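Aminoglycoside acetyltransferase meta-AAC0020 (Uncultured bacterium, PDB 5F47) transfers an acetyl group from acetyl-coenzyme A to an amino group of aminoglycoside antibiotics, a modification that confers resistance. Local coordinates at the interface of chains A and B. Numbering follows the deposited sequence. Chains: chain A/B, aminoglycoside acetyltransferase meta-AAC0020.

Contact 1: the interface of chains A and B. Residues chain A 88, 126, 151-153; chain B 124-126.
A strand of one GNAT subunit, A:145-155, runs antiparallel beside strand 122-128 of the other, showing how a sheet can continue across a subunit boundary. The register pairs A:Phe152 with B:Val125, and both residues give and receive a backbone bond: A:Phe152 N donates to B:Val125 O at 2.8 Å, and B:Val125 N donates to A:Phe152 O at 3.0 Å. Flanking this pair, A:His151 faces B:Gln126 and A:Tyr153 faces B:Phe124. The imidazole of A:His151 reaches two neighbours on chain B. Its CE1 packs against CD2 of B:Phe124 at 3.4 Å, while ND1 takes a weak hydrogen bond of 3.3 Å from the amide NE2 of B:Gln126, which lies at the edge of the imidazole and in its plane. The bend of the B:Gln126 chain at CG (chi2 128°) helps turn the amide toward that edge. On one face of the same imidazole sits A:Gln126 NE2, offset toward the rim, so this second glutamine borders the ring from its own chain. The two glutamine amides stand 74° apart, and the N-H of B:Gln126 points away from A:Gln126 OE1. B:Phe124 has CG wedged between its backbone N and carbonyl carbon (chi1 65°), which sends the ring toward A:Tyr88 arriving from the opposite direction; there the phenol OH of A:Tyr88 lies 3.7 Å from B:Phe124 CE2.

Contact 2: the interface of chains A and B. Residues chain A 24, 47-48, 51, 57, 75; chain B 78-80.
With its CG turned away from the backbone N (chi1 174°), A:His47 leans off helix 45-52 toward the loop B:78-80, and A:Tyr75, whose CG lies opposite its carbonyl carbon (chi1 -64°), brings its phenol to the same loop from strand 67-77. Each side chain takes one backbone carbonyl. NE2 of A:His47 donates to B:Gln79 O at 2.7 Å, the oxygen lying close to the imidazole plane. The hydroxyl OH of A:Tyr75 donates to B:Glu78 O at 2.6 Å, tilted 25° from the carbonyl plane. The carboxylate of B:Glu78 is also near: OE2 lies at the imidazole edge, 4.7 Å from A:His47 NE2, and might modestly stabilise a charged histidine. Between the two bonds A:Leu51 fills in, CD1 beside B:Glu78 CB and CD2 against the B:Gln79 carbonyl. B:Tyr80 follows into an apolar setting. Its CB meets A:Phe24 CZ at 3.8 Å and A:Leu48 CD2 on the helix, while CD2 of its ring approaches A:Phe57 CZ at 3.9 Å; all three chain A side chains cross B:Tyr80 at about a right angle. Because backbone carbonyls accept both bonds, the site probably fixes the path of the partner's loop and helps hold the two subunits together.

Contact 3: the interface of chains A and B. Residues chain A 135, 138-139, 143, 145-146; chain B 150-152.
B:Phe152 reaches across from strand 145-155 of its chain against chain A, and can be followed outward atom by atom. Its CB only loosely approaches the carbonyl O of A:Ala145, which lies 3.5 Å from B:Phe152 CA. With CG opposite the carbonyl carbon (chi1 -65°), the ring is carried against helix A:132-139, where the methylene CB of A:Tyr138 sits over the centre of one face, 3.5 Å from the centroid, in a CH-pi contact. Around the rim, CD2 touches A:Pro143 CG at 3.8 Å. CE2 meets A:Arg139 CG and the carboxylate of A:Glu146, whose OE1 is 3.5 Å from CE2. CE1 and, at the far end, CZ come against CD2 of A:Leu135, which lies at the ring edge. A:Glu146 runs alongside the phenylalanine, pointing the same way, its CG also meeting B:Val150 CG1 at 3.4 Å. Its carboxylate is gripped side-on by A:Arg139: NE bonds OE1 at 3.0 Å and NH2 forms a salt bridge with OE2 at 2.5 Å. This pairing probably offsets the charge of the carboxylate beside the ring and holds the carboxylate's rotation. In the fold, the site lies where the end of helix A:132-139 and the start of strand A:145-155 receive the partner's strand, with A:Glu146 bridged antiparallel to B:Phe152.

Contact 4: the interface of chains A and B. Residues chain A 108, 112, 125, 138, 141-143; chain B 152, 154.
Backbone bonds first join A:Val125 of strand 122-128 to B:Phe152 of strand 145-155 as an antiparallel pair. B:Phe152 N donates to A:Val125 O at 2.9 Å, and A:Val125 N donates in return to B:Phe152 O at 3.1 Å. A second set of hydrogen bonds centres on A:Thr141. Its hydroxyl OG1 shares a bond of 2.7 Å with the phenol OH of B:Tyr154, and itself donates to A:Tyr138 O at 2.7 Å, in the carbonyl plane and on a lone pair. The position of OG1 between the backbone N and carbonyl carbon (chi1 63°) lets it serve both partners. Over one face of the B:Tyr154 ring comes the amide nitrogen of A:Asn112, with ND2 3.3 Å from CD2 and the amide plane turned 52° from the ring. Apolar contacts add to this: A:Pro143 CA meets CD2 of the same ring at 3.8 Å, A:Ile108 CG2 approaches CZ, and A:Val125 CG1 packs on B:Phe152 CB. Together the strand pairing and the tyrosine held there help fix the partner's C-terminal strand against chain A, probably setting the register of the dimer.

Contact 1: the interface of chains A and B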
loop_
_atom_site.group_PDB
_atom_site.type_symbol
_atom_site.label_atom_id
_atom_site.label_comp_id
_atom_site.label_asym_id
_atom_site.label_seq_id
_atom_site.Cartn_x
_atom_site.Cartn_y
_atom_site.Cartn_z
ATOM N N TYR A 88 -0.175 -5.303 -3.270
ATOM C CA TYR A 88 0.098 -3.956 -3.750
ATOM C C TYR A 88 1.401 -3.990 -4.538
ATOM O O TYR A 88 2.480 -4.150 -3.954
ATOM C CB TYR A 88 0.204 -3.014 -2.543
ATOM C CG TYR A 88 0.508 -1.543 -2.769
ATOM C CD1 TYR A 88 0.392 -0.941 -4.005
ATOM C CD2 TYR A 88 0.910 -0.762 -1.697
ATOM C CE1 TYR A 88 0.677 0.419 -4.177
ATOM C CE2 TYR A 88 1.189 0.578 -1.845
ATOM C CZ TYR A 88 1.074 1.160 -3.080
ATOM O OH TYR A 88 1.359 2.501 -3.204
ATOM N N GLN A 126 -0.347 1.531 -8.932
ATOM C CA GLN A 126 -0.551 2.958 -9.159
ATOM C C GLN A 126 0.319 3.483 -10.299
ATOM O O GLN A 126 1.496 3.139 -10.390
ATOM C CB GLN A 126 -0.233 3.737 -7.877
ATOM C CG GLN A 126 -0.399 5.261 -7.975
ATOM C CD GLN A 126 -0.291 5.943 -6.621
ATOM O OE1 GLN A 126 -1.140 5.754 -5.751
ATOM N NE2 GLN A 126 0.755 6.748 -6.442
ATOM N N HIS A 151 -3.242 11.080 -4.813
ATOM C CA HIS A 151 -2.260 10.552 -3.876
ATOM C C HIS A 151 -1.662 11.723 -3.077
ATOM O O HIS A 151 -1.163 12.684 -3.651
ATOM C CB HIS A 151 -1.190 9.778 -4.660
ATOM C CG HIS A 151 0.017 9.382 -3.866
ATOM N ND1 HIS A 151 0.106 8.180 -3.195
ATOM C CD2 HIS A 151 1.209 9.998 -3.699
ATOM C CE1 HIS A 151 1.294 8.092 -2.620
ATOM N NE2 HIS A 151 1.981 9.182 -2.907
ATOM N N PHE A 152 -1.747 11.621 -1.757
ATOM C CA PHE A 152 -1.240 12.646 -0.841
ATOM C C PHE A 152 -0.098 12.060 -0.028
ATOM O O PHE A 152 -0.135 10.892 0.347
ATOM C CB PHE A 152 -2.321 13.133 0.128
ATOM C CG PHE A 152 -3.515 13.785 -0.527
ATOM C CD1 PHE A 152 -4.618 13.016 -0.900
ATOM C CD2 PHE A 152 -3.553 15.160 -0.728
ATOM C CE1 PHE A 152 -5.735 13.609 -1.490
ATOM C CE2 PHE A 152 -4.665 15.759 -1.321
ATOM C CZ PHE A 152 -5.763 14.973 -1.695
ATOM N N TYR A 153 0.927 12.850 0.254
ATOM C CA TYR A 153 1.919 12.378 1.208
ATOM C C TYR A 153 2.380 13.493 2.130
ATOM O O TYR A 153 2.224 14.689 1.837
ATOM C CB TYR A 153 3.123 11.723 0.498
ATOM C CG TYR A 153 3.939 12.617 -0.393
ATOM C CD1 TYR A 153 4.999 13.359 0.108
ATOM C CD2 TYR A 153 3.679 12.688 -1.755
ATOM C CE1 TYR A 153 5.756 14.178 -0.723
ATOM C CE2 TYR A 153 4.418 13.484 -2.582
ATOM C CZ TYR A 153 5.455 14.228 -2.072
ATOM O OH TYR A 153 6.185 15.015 -2.917
ATOM N N PHE B 124 1.687 8.191 3.517
ATOM C CA PHE B 124 0.862 8.557 2.365
ATOM C C PHE B 124 -0.535 7.952 2.421
ATOM O O PHE B 124 -0.800 7.005 3.168
ATOM C CB PHE B 124 1.566 8.197 1.032
ATOM C CG PHE B 124 1.784 6.711 0.803
ATOM C CD1 PHE B 124 2.860 6.052 1.369
ATOM C CD2 PHE B 124 0.923 6.000 -0.004
ATOM C CE1 PHE B 124 3.070 4.684 1.135
ATOM C CE2 PHE B 124 1.140 4.649 -0.257
ATOM C CZ PHE B 124 2.203 3.999 0.313
ATOM N N VAL B 125 -1.426 8.527 1.626
ATOM C CA VAL B 125 -2.847 8.169 1.650
ATOM C C VAL B 125 -3.451 8.537 0.305
ATOM O O VAL B 125 -2.961 9.434 -0.396
ATOM C CB VAL B 125 -3.579 8.890 2.815
ATOM C CG1 VAL B 125 -3.586 10.406 2.598
ATOM C CG2 VAL B 125 -5.021 8.382 2.972
ATOM N N GLN B 126 -4.518 7.845 -0.078
ATOM C CA GLN B 126 -5.169 8.139 -1.344
ATOM C C GLN B 126 -6.657 8.400 -1.164
ATOM O O GLN B 126 -7.278 7.957 -0.193
ATOM C CB GLN B 126 -4.928 6.991 -2.316
ATOM C CG GLN B 126 -3.473 6.886 -2.745
ATOM C CD GLN B 126 -2.914 5.511 -2.563
ATOM O OE1 GLN B 126 -3.646 4.577 -2.232
ATOM N NE2 GLN B 126 -1.611 5.367 -2.766
#

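Contact 2: the interface of chains A and B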
loop_
_atom_site.group_PDB
_atom_site.type_symbol
_atom_site.label_atom_id
_atom_site.label_comp_id
_atom_site.label_asym_id
_atom_site.label_seq_id
_atom_site.Cartn_x
_atom_site.Cartn_y
_atom_site.Cartn_z
ATOM N N PHE A 24 18.102 -9.225 -6.121
ATOM C CA PHE A 24 17.336 -8.104 -5.582
ATOM C C PHE A 24 18.112 -6.793 -5.747
ATOM O O PHE A 24 17.541 -5.779 -6.163
ATOM C CB PHE A 24 17.002 -8.374 -4.104
ATOM C CG PHE A 24 16.050 -7.380 -3.471
ATOM C CD1 PHE A 24 15.140 -6.649 -4.222
ATOM C CD2 PHE A 24 16.099 -7.177 -2.095
ATOM C CE1 PHE A 24 14.260 -5.750 -3.608
ATOM C CE2 PHE A 24 15.229 -6.288 -1.477
ATOM C CZ PHE A 24 14.311 -5.577 -2.239
ATOM N N HIS A 47 19.995 -4.548 5.638
ATOM C CA HIS A 47 18.633 -4.042 5.546
ATOM C C HIS A 47 17.865 -4.675 4.398
ATOM O O HIS A 47 16.705 -5.051 4.551
ATOM C CB HIS A 47 18.624 -2.517 5.379
ATOM C CG HIS A 47 17.250 -1.973 5.143
ATOM N ND1 HIS A 47 16.324 -1.858 6.151
ATOM C CD2 HIS A 47 16.621 -1.589 4.002
ATOM C CE1 HIS A 47 15.184 -1.402 5.650
ATOM N NE2 HIS A 47 15.339 -1.233 4.351
ATOM N N LEU A 48 18.504 -4.781 3.241
ATOM C CA LEU A 48 17.832 -5.360 2.086
ATOM C C LEU A 48 17.529 -6.848 2.296
ATOM O O LEU A 48 16.483 -7.325 1.870
ATOM C CB LEU A 48 18.672 -5.160 0.831
ATOM C CG LEU A 48 18.867 -3.686 0.453
ATOM C CD1 LEU A 48 19.747 -3.567 -0.773
ATOM C CD2 LEU A 48 17.523 -3.007 0.238
ATOM N N LEU A 51 14.443 -7.207 4.497
ATOM C CA LEU A 51 13.247 -6.955 3.707
ATOM C C LEU A 51 12.893 -8.181 2.867
ATOM O O LEU A 51 11.731 -8.596 2.813
ATOM C CB LEU A 51 13.457 -5.719 2.825
ATOM C CG LEU A 51 12.359 -5.365 1.829
ATOM C CD1 LEU A 51 11.007 -5.341 2.510
ATOM C CD2 LEU A 51 12.690 -4.003 1.235
ATOM N N PHE A 57 6.356 -9.582 1.538
ATOM C CA PHE A 57 7.063 -8.911 0.458
ATOM C C PHE A 57 7.494 -9.939 -0.580
ATOM O O PHE A 57 8.117 -10.931 -0.231
ATOM C CB PHE A 57 8.273 -8.144 1.027
ATOM C CG PHE A 57 9.041 -7.313 0.012
ATOM C CD1 PHE A 57 8.475 -6.156 -0.555
ATOM C CD2 PHE A 57 10.319 -7.687 -0.340
ATOM C CE1 PHE A 57 9.208 -5.389 -1.460
ATOM C CE2 PHE A 57 11.066 -6.926 -1.230
ATOM C CZ PHE A 57 10.497 -5.782 -1.806
ATOM N N TYR A 75 3.832 -5.792 -2.106
ATOM C CA TYR A 75 3.577 -5.949 -0.676
ATOM C C TYR A 75 2.236 -6.611 -0.444
ATOM O O TYR A 75 1.248 -6.269 -1.085
ATOM C CB TYR A 75 3.585 -4.597 0.053
ATOM C CG TYR A 75 4.901 -3.875 0.047
ATOM C CD1 TYR A 75 5.253 -3.034 -1.005
ATOM C CD2 TYR A 75 5.793 -4.003 1.115
ATOM C CE1 TYR A 75 6.475 -2.360 -1.003
ATOM C CE2 TYR A 75 7.007 -3.336 1.118
ATOM C CZ TYR A 75 7.330 -2.507 0.061
ATOM O OH TYR A 75 8.521 -1.864 0.049
ATOM N N GLU B 78 8.242 -1.390 4.721
ATOM C CA GLU B 78 9.696 -1.284 4.734
ATOM C C GLU B 78 10.194 -1.072 3.315
ATOM O O GLU B 78 9.727 -1.743 2.393
ATOM C CB GLU B 78 10.319 -2.534 5.344
ATOM C CG GLU B 78 9.966 -2.744 6.801
ATOM C CD GLU B 78 10.708 -1.818 7.751
ATOM O OE1 GLU B 78 10.242 -1.673 8.899
ATOM O OE2 GLU B 78 11.762 -1.261 7.368
ATOM N N GLN B 79 11.126 -0.133 3.144
ATOM C CA GLN B 79 11.621 0.245 1.821
ATOM C C GLN B 79 12.937 -0.389 1.413
ATOM O O GLN B 79 13.750 -0.773 2.259
ATOM C CB GLN B 79 11.835 1.757 1.730
ATOM C CG GLN B 79 10.585 2.590 1.934
ATOM C CD GLN B 79 10.848 4.025 1.556
ATOM O OE1 GLN B 79 10.774 4.390 0.382
ATOM N NE2 GLN B 79 11.201 4.849 2.549
ATOM N N TYR B 80 13.151 -0.481 0.104
ATOM C CA TYR B 80 14.466 -0.824 -0.422
ATOM C C TYR B 80 15.214 0.418 -0.922
ATOM O O TYR B 80 16.370 0.316 -1.294
ATOM C CB TYR B 80 14.359 -1.887 -1.541
ATOM C CG TYR B 80 13.212 -1.648 -2.492
ATOM C CD1 TYR B 80 13.366 -0.849 -3.621
ATOM C CD2 TYR B 80 11.958 -2.223 -2.245
ATOM C CE1 TYR B 80 12.302 -0.627 -4.481
ATOM C CE2 TYR B 80 10.894 -1.994 -3.091
ATOM C CZ TYR B 80 11.073 -1.207 -4.210
ATOM O OH TYR B 80 10.003 -0.990 -5.050
#

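Contact 3: the interface of chains A and B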
loop_
_atom_site.group_PDB
_atom_site.type_symbol
_atom_site.label_atom_id
_atom_site.label_comp_id
_atom_site.label_asym_id
_atom_site.label_seq_id
_atom_site.Cartn_x
_atom_site.Cartn_y
_atom_site.Cartn_z
ATOM N N LEU A 135 0.305 4.238 -18.487
ATOM C CA LEU A 135 -1.133 4.005 -18.534
ATOM C C LEU A 135 -1.476 3.056 -19.676
ATOM O O LEU A 135 -2.273 2.137 -19.496
ATOM C CB LEU A 135 -1.909 5.322 -18.682
ATOM C CG LEU A 135 -1.810 6.304 -17.504
ATOM C CD1 LEU A 135 -2.574 7.603 -17.801
ATOM C CD2 LEU A 135 -2.253 5.700 -16.184
ATOM N N TYR A 138 -0.441 -0.513 -18.502
ATOM C CA TYR A 138 -1.350 -1.211 -17.611
ATOM C C TYR A 138 -2.682 -1.495 -18.297
ATOM O O TYR A 138 -3.268 -2.551 -18.075
ATOM C CB TYR A 138 -1.558 -0.434 -16.298
ATOM C CG TYR A 138 -0.307 -0.489 -15.444
ATOM C CD1 TYR A 138 0.096 -1.680 -14.864
ATOM C CD2 TYR A 138 0.485 0.636 -15.241
ATOM C CE1 TYR A 138 1.255 -1.762 -14.115
ATOM C CE2 TYR A 138 1.644 0.564 -14.485
ATOM C CZ TYR A 138 2.020 -0.634 -13.923
ATOM O OH TYR A 138 3.178 -0.702 -13.164
ATOM N N ARG A 139 -3.149 -0.592 -19.150
ATOM C CA ARG A 139 -4.404 -0.870 -19.841
ATOM C C ARG A 139 -4.295 -2.116 -20.736
ATOM O O ARG A 139 -5.288 -2.800 -20.965
ATOM C CB ARG A 139 -4.854 0.351 -20.649
ATOM C CG ARG A 139 -5.417 1.443 -19.756
ATOM C CD ARG A 139 -5.560 2.776 -20.470
ATOM N NE ARG A 139 -5.990 3.777 -19.506
ATOM C CZ ARG A 139 -5.720 5.076 -19.580
ATOM N NH1 ARG A 139 -5.001 5.557 -20.588
ATOM N NH2 ARG A 139 -6.173 5.887 -18.638
ATOM N N PRO A 143 -6.721 -5.185 -16.936
ATOM C CA PRO A 143 -7.159 -5.046 -15.541
ATOM C C PRO A 143 -8.680 -5.069 -15.407
ATOM O O PRO A 143 -9.397 -4.749 -16.359
ATOM C CB PRO A 143 -6.618 -3.671 -15.132
ATOM C CG PRO A 143 -6.569 -2.916 -16.440
ATOM C CD PRO A 143 -6.162 -3.927 -17.468
ATOM N N ALA A 145 -10.470 -3.152 -13.344
ATOM C CA ALA A 145 -10.945 -1.779 -13.238
ATOM C C ALA A 145 -9.796 -0.802 -13.207
ATOM O O ALA A 145 -8.663 -1.159 -12.886
ATOM C CB ALA A 145 -11.812 -1.597 -11.992
ATOM N N GLU A 146 -10.122 0.444 -13.529
ATOM C CA GLU A 146 -9.197 1.571 -13.513
ATOM C C GLU A 146 -9.923 2.726 -12.848
ATOM O O GLU A 146 -11.051 3.036 -13.207
ATOM C CB GLU A 146 -8.787 1.928 -14.950
ATOM C CG GLU A 146 -8.105 3.249 -15.118
ATOM C CD GLU A 146 -7.854 3.600 -16.569
ATOM O OE1 GLU A 146 -7.928 2.700 -17.440
ATOM O OE2 GLU A 146 -7.581 4.790 -16.829
ATOM N N VAL B 150 -3.600 7.089 -11.144
ATOM C CA VAL B 150 -4.587 6.128 -11.601
ATOM C C VAL B 150 -4.311 4.802 -10.907
ATOM O O VAL B 150 -3.149 4.392 -10.800
ATOM C CB VAL B 150 -4.524 5.950 -13.135
ATOM C CG1 VAL B 150 -5.509 4.897 -13.599
ATOM C CG2 VAL B 150 -4.770 7.279 -13.834
ATOM N N HIS B 151 -5.348 4.168 -10.373
ATOM C CA HIS B 151 -5.173 2.823 -9.826
ATOM C C HIS B 151 -5.751 1.800 -10.768
ATOM O O HIS B 151 -6.836 1.982 -11.290
ATOM C CB HIS B 151 -5.831 2.681 -8.443
ATOM C CG HIS B 151 -5.011 3.256 -7.329
ATOM N ND1 HIS B 151 -5.315 3.042 -6.002
ATOM C CD2 HIS B 151 -3.913 4.052 -7.344
ATOM C CE1 HIS B 151 -4.430 3.672 -5.245
ATOM N NE2 HIS B 151 -3.571 4.290 -6.032
ATOM N N PHE B 152 -5.007 0.718 -10.963
ATOM C CA PHE B 152 -5.474 -0.419 -11.751
ATOM C C PHE B 152 -5.648 -1.601 -10.822
ATOM O O PHE B 152 -4.798 -1.847 -9.973
ATOM C CB PHE B 152 -4.489 -0.767 -12.863
ATOM C CG PHE B 152 -4.352 0.304 -13.894
ATOM C CD1 PHE B 152 -3.374 1.276 -13.771
ATOM C CD2 PHE B 152 -5.188 0.341 -15.002
ATOM C CE1 PHE B 152 -3.243 2.283 -14.728
ATOM C CE2 PHE B 152 -5.063 1.355 -15.950
ATOM C CZ PHE B 152 -4.083 2.307 -15.819
#

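Contact 4: the interface of chains A and B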
loop_
_atom_site.group_PDB
_atom_site.type_symbol
_atom_site.label_atom_id
_atom_site.label_comp_id
_atom_site.label_asym_id
_atom_site.label_seq_id
_atom_site.Cartn_x
_atom_site.Cartn_y
_atom_site.Cartn_z
ATOM N N ILE A 108 3.574 -9.101 -14.933
ATOM C CA ILE A 108 2.233 -8.902 -14.364
ATOM C C ILE A 108 1.477 -10.236 -14.328
ATOM O O ILE A 108 0.871 -10.586 -13.305
ATOM C CB ILE A 108 1.429 -7.824 -15.153
ATOM C CG1 ILE A 108 1.986 -6.413 -14.900
ATOM C CG2 ILE A 108 -0.055 -7.836 -14.737
ATOM C CD1 ILE A 108 1.798 -5.918 -13.452
ATOM N N ASN A 112 0.188 -12.019 -10.851
ATOM C CA ASN A 112 -1.222 -12.261 -10.589
ATOM C C ASN A 112 -1.518 -13.752 -10.456
ATOM O O ASN A 112 -2.363 -14.154 -9.655
ATOM C CB ASN A 112 -2.071 -11.609 -11.686
ATOM C CG ASN A 112 -2.080 -10.100 -11.559
ATOM O OD1 ASN A 112 -1.697 -9.580 -10.518
ATOM N ND2 ASN A 112 -2.504 -9.398 -12.602
ATOM N N VAL A 125 -2.159 -1.553 -8.471
ATOM C CA VAL A 125 -0.935 -0.829 -8.819
ATOM C C VAL A 125 -1.295 0.615 -9.159
ATOM O O VAL A 125 -2.391 0.917 -9.621
ATOM C CB VAL A 125 -0.206 -1.528 -9.998
ATOM C CG1 VAL A 125 -1.038 -1.479 -11.260
ATOM C CG2 VAL A 125 1.165 -0.882 -10.263
ATOM N N TYR A 138 -0.441 -0.513 -18.502
ATOM C CA TYR A 138 -1.350 -1.211 -17.611
ATOM C C TYR A 138 -2.682 -1.495 -18.297
ATOM O O TYR A 138 -3.268 -2.551 -18.075
ATOM C CB TYR A 138 -1.558 -0.434 -16.298
ATOM C CG TYR A 138 -0.307 -0.489 -15.444
ATOM C CD1 TYR A 138 0.096 -1.680 -14.864
ATOM C CD2 TYR A 138 0.485 0.636 -15.241
ATOM C CE1 TYR A 138 1.255 -1.762 -14.115
ATOM C CE2 TYR A 138 1.644 0.564 -14.485
ATOM C CZ TYR A 138 2.020 -0.634 -13.923
ATOM O OH TYR A 138 3.178 -0.702 -13.164
ATOM N N THR A 141 -2.826 -4.894 -20.001
ATOM C CA THR A 141 -2.728 -6.114 -19.191
ATOM C C THR A 141 -4.092 -6.634 -18.726
ATOM O O THR A 141 -4.161 -7.474 -17.829
ATOM C CB THR A 141 -1.853 -5.898 -17.935
ATOM O OG1 THR A 141 -2.460 -4.922 -17.084
ATOM C CG2 THR A 141 -0.457 -5.410 -18.325
ATOM N N LYS A 142 -5.154 -6.081 -19.306
ATOM C CA LYS A 142 -6.526 -6.497 -19.010
ATOM C C LYS A 142 -6.907 -6.371 -17.529
ATOM O O LYS A 142 -7.371 -7.332 -16.920
ATOM C CB LYS A 142 -6.746 -7.947 -19.471
ATOM C CG LYS A 142 -6.613 -8.153 -20.974
ATOM C CD LYS A 142 -6.508 -9.631 -21.332
ATOM C CE LYS A 142 -5.144 -10.201 -20.960
ATOM N NZ LYS A 142 -5.046 -11.668 -21.224
ATOM N N PRO A 143 -6.721 -5.185 -16.936
ATOM C CA PRO A 143 -7.159 -5.046 -15.541
ATOM C C PRO A 143 -8.680 -5.069 -15.407
ATOM O O PRO A 143 -9.397 -4.749 -16.359
ATOM C CB PRO A 143 -6.618 -3.671 -15.132
ATOM C CG PRO A 143 -6.569 -2.916 -16.440
ATOM C CD PRO A 143 -6.162 -3.927 -17.468
ATOM N N PHE B 152 -5.007 0.718 -10.963
ATOM C CA PHE B 152 -5.474 -0.419 -11.751
ATOM C C PHE B 152 -5.648 -1.601 -10.822
ATOM O O PHE B 152 -4.798 -1.847 -9.973
ATOM C CB PHE B 152 -4.489 -0.767 -12.863
ATOM C CG PHE B 152 -4.352 0.304 -13.894
ATOM C CD1 PHE B 152 -3.374 1.276 -13.771
ATOM C CD2 PHE B 152 -5.188 0.341 -15.002
ATOM C CE1 PHE B 152 -3.243 2.283 -14.728
ATOM C CE2 PHE B 152 -5.063 1.355 -15.950
ATOM C CZ PHE B 152 -4.083 2.307 -15.819
ATOM N N TYR B 154 -6.714 -5.754 -10.343
ATOM C CA TYR B 154 -6.866 -7.096 -10.909
ATOM C C TYR B 154 -7.574 -7.947 -9.865
ATOM O O TYR B 154 -6.968 -8.391 -8.892
ATOM C CB TYR B 154 -5.503 -7.699 -11.268
ATOM C CG TYR B 154 -4.602 -6.821 -12.129
ATOM C CD1 TYR B 154 -3.730 -5.900 -11.551
ATOM C CD2 TYR B 154 -4.595 -6.952 -13.501
ATOM C CE1 TYR B 154 -2.902 -5.103 -12.343
ATOM C CE2 TYR B 154 -3.760 -6.183 -14.302
ATOM C CZ TYR B 154 -2.921 -5.266 -13.716
ATOM O OH TYR B 154 -2.079 -4.498 -14.491
#

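Contacts 3 and 4 adjoin, their C-alpha centres about 6 Å apart, and share A:Tyr138, A:Pro143 and B:Phe152. Contact 1 lies about 15 Å from contact 3 and 18 Å from contact 4. Its strand pairing is the two-fold counterpart of that in contact 4, with the chains exchanged, so strand 145-155 of each subunit pairs with strands 122-128 and, in contact 3, 145-155 of the other. Contact 2 stands apart, 19 to 25 Å from the remaining centres, and involves other elements. Reciprocal strand pairing supported by a separate loop contact suits a stable dimer, although the structure alone does not establish the state in solution.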